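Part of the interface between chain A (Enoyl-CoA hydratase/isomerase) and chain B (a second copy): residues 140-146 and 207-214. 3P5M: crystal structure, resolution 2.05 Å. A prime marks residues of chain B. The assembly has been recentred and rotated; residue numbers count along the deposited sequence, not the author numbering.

Chain A, residues 140-146: ASALLPL
Chain B (207-214) RALAAATL

Two short segments from two copies of the same protein pack through van der Waals contact, with no direct hydrogen bond between them, and together bury 253 Å². Chain B contributes the last turns of a helix, residues 207-213, with phi/psi near -65/-40 over most of its length. Chain A follows helical phi/psi from Ala140 through Pro145 (for example -59/-44 at Leu144), and Leu144 N donates to Ala140 O at 2.8 Å. The register pairs Ser141 CA with Leu209′ CA at 5.2 Å and Ala142 CA with Ala212′ CA at 5.0 Å; the backbones are farther apart at Pro145 CA and Thr213′ CA, 7.1 Å. Both chains therefore advance in the same general sense.

Arg207′, modelled only to CB, stays out of reach, but Ala211′ N donates to Arg207′ O at 3.1 Å. Ala208′ is the first to touch chain A: its CB points toward the other stretch and rests 3.6 Å from Ser141 OG. Ser141 adopts the m rotamer (chi1 -48°), and its hydroxyl is hydrogen-bonded elsewhere in the structure, so the methyl beside it does not leave that hydroxyl without a partner.

Leu209′ leaves its backbone sideways, yet chi1 t (-171°) and chi2 p (67°) bring its end nearer to chain A. Its CD1 lies 3.5 Å from Ser141 O and 3.3 Å from Pro145 CG, a tight apolar contact against the C-gamma-exo ring. Ala210′ and Ala211′ do not reach chain A.

Ala212′ has the largest area covered by chain A's stretch of any residue in its own stretch (46 Å²). Its CB points toward chain A and sits 3.3 Å from Ser141 O and 3.8 Å from Ala142 CA, with the two methyls, Ala142 CB and Ala212′ CB, 4.3 Å apart. A single methyl suits this position because the backbones approach so closely. A water adds a polar link, donating to Ala142 O at 3.0 Å and to Ala212′ O at 3.3 Å.

Thr213′ closes the contact. With chi1 p (61°), OG1 donates to Leu209′ O at 2.8 Å, turning its polarity back onto its own helix, while CG2 meets Pro145 CB at 3.5 Å. Threonine thus supplies both a satisfied hydroxyl and an apolar methyl. Its phi/psi of -128/-18 already departs from the preceding values, and Leu214′ (-108/21) is the first residue after the helix to leave helical phi/psi, although Leu214′ N still donates to Ala210′ O at 2.8 Å. Leu214′ is buried, but beyond reach of chain A's stretch.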

# COMPACT_ATOMS: atom_id res chain seq x y z
N ALA A 140 8.11 -24.92 10.48
CA ALA A 140 7.31 -23.77 10.01
C ALA A 140 6.85 -22.88 11.17
O ALA A 140 6.78 -21.65 11.02
CB ALA A 140 6.10 -24.27 9.27
N SER A 141 6.53 -23.49 12.31
CA SER A 141 5.98 -22.75 13.46
C SER A 141 7.02 -21.85 14.05
O SER A 141 6.70 -20.86 14.67
CB SER A 141 5.48 -23.71 14.52
OG SER A 141 4.68 -24.71 13.92
N ALA A 142 8.29 -22.20 13.86
CA ALA A 142 9.39 -21.38 14.30
C ALA A 142 9.84 -20.36 13.22
O ALA A 142 10.20 -19.22 13.54
CB ALA A 142 10.58 -22.30 14.74
N LEU A 143 9.82 -20.78 11.95
CA LEU A 143 10.27 -19.93 10.83
C LEU A 143 9.26 -18.81 10.55
O LEU A 143 9.66 -17.65 10.42
CB LEU A 143 10.47 -20.76 9.54
CG LEU A 143 11.52 -21.90 9.59
CD1 LEU A 143 11.37 -22.81 8.39
CD2 LEU A 143 12.89 -21.27 9.60
N LEU A 144 7.97 -19.14 10.44
CA LEU A 144 7.01 -18.08 10.07
C LEU A 144 6.94 -16.85 11.01
O LEU A 144 6.93 -15.73 10.52
CB LEU A 144 5.63 -18.62 9.73
CG LEU A 144 5.60 -19.20 8.31
CD1 LEU A 144 4.59 -20.34 8.21
CD2 LEU A 144 5.31 -18.12 7.26
N PRO A 145 6.93 -17.04 12.35
CA PRO A 145 6.76 -15.82 13.16
C PRO A 145 7.85 -14.77 12.99
O PRO A 145 7.54 -13.58 13.04
CB PRO A 145 6.75 -16.34 14.57
CG PRO A 145 6.08 -17.72 14.39
CD PRO A 145 6.73 -18.26 13.17
N LEU A 146 9.10 -15.21 12.76
CA LEU A 146 10.23 -14.28 12.58
C LEU A 146 10.29 -13.74 11.14
O LEU A 146 11.22 -13.01 10.78
CB LEU A 146 11.57 -14.95 12.96
CG LEU A 146 11.98 -14.73 14.44
CD1 LEU A 146 11.95 -13.23 14.76
CD2 LEU A 146 11.06 -15.51 15.40
N ARG B 207 0.69 -24.93 20.66
CA ARG B 207 1.85 -25.26 21.49
C ARG B 207 3.16 -24.99 20.74
O ARG B 207 4.12 -24.49 21.35
CB ARG B 207 1.84 -26.69 22.10
N ALA B 208 3.23 -25.34 19.46
CA ALA B 208 4.46 -25.13 18.70
C ALA B 208 4.72 -23.64 18.54
O ALA B 208 5.85 -23.17 18.68
CB ALA B 208 4.40 -25.83 17.32
N LEU B 209 3.66 -22.91 18.25
CA LEU B 209 3.75 -21.48 18.04
C LEU B 209 4.09 -20.70 19.32
O LEU B 209 4.87 -19.74 19.28
CB LEU B 209 2.48 -20.98 17.32
CG LEU B 209 2.58 -19.53 16.87
CD1 LEU B 209 3.66 -19.43 15.75
CD2 LEU B 209 1.21 -18.96 16.36
N ALA B 210 3.55 -21.13 20.47
CA ALA B 210 3.94 -20.55 21.77
C ALA B 210 5.41 -20.79 22.08
O ALA B 210 6.11 -19.89 22.58
CB ALA B 210 3.08 -21.12 22.90
N ALA B 211 5.89 -22.02 21.80
CA ALA B 211 7.32 -22.33 22.00
C ALA B 211 8.22 -21.43 21.16
O ALA B 211 9.36 -21.12 21.54
CB ALA B 211 7.59 -23.76 21.63
N ALA B 212 7.73 -21.05 19.99
CA ALA B 212 8.52 -20.24 19.07
C ALA B 212 8.48 -18.75 19.42
O ALA B 212 9.34 -18.02 19.00
CB ALA B 212 8.00 -20.44 17.66
N THR B 213 7.46 -18.28 20.13
CA THR B 213 7.24 -16.82 20.20
C THR B 213 7.10 -16.31 21.63
O THR B 213 7.22 -15.11 21.87
CB THR B 213 5.95 -16.40 19.48
OG1 THR B 213 4.85 -17.04 20.10
CG2 THR B 213 6.00 -16.76 17.96
N LEU B 214 6.83 -17.21 22.58
CA LEU B 214 6.58 -16.77 23.95
C LEU B 214 7.68 -17.08 24.96
O LEU B 214 7.43 -17.06 26.17
CB LEU B 214 5.21 -17.24 24.44
CG LEU B 214 3.99 -16.86 23.60
CD1 LEU B 214 2.79 -17.58 24.22
CD2 LEU B 214 3.73 -15.36 23.53
O HOH W 1 11.03 -19.06 16.39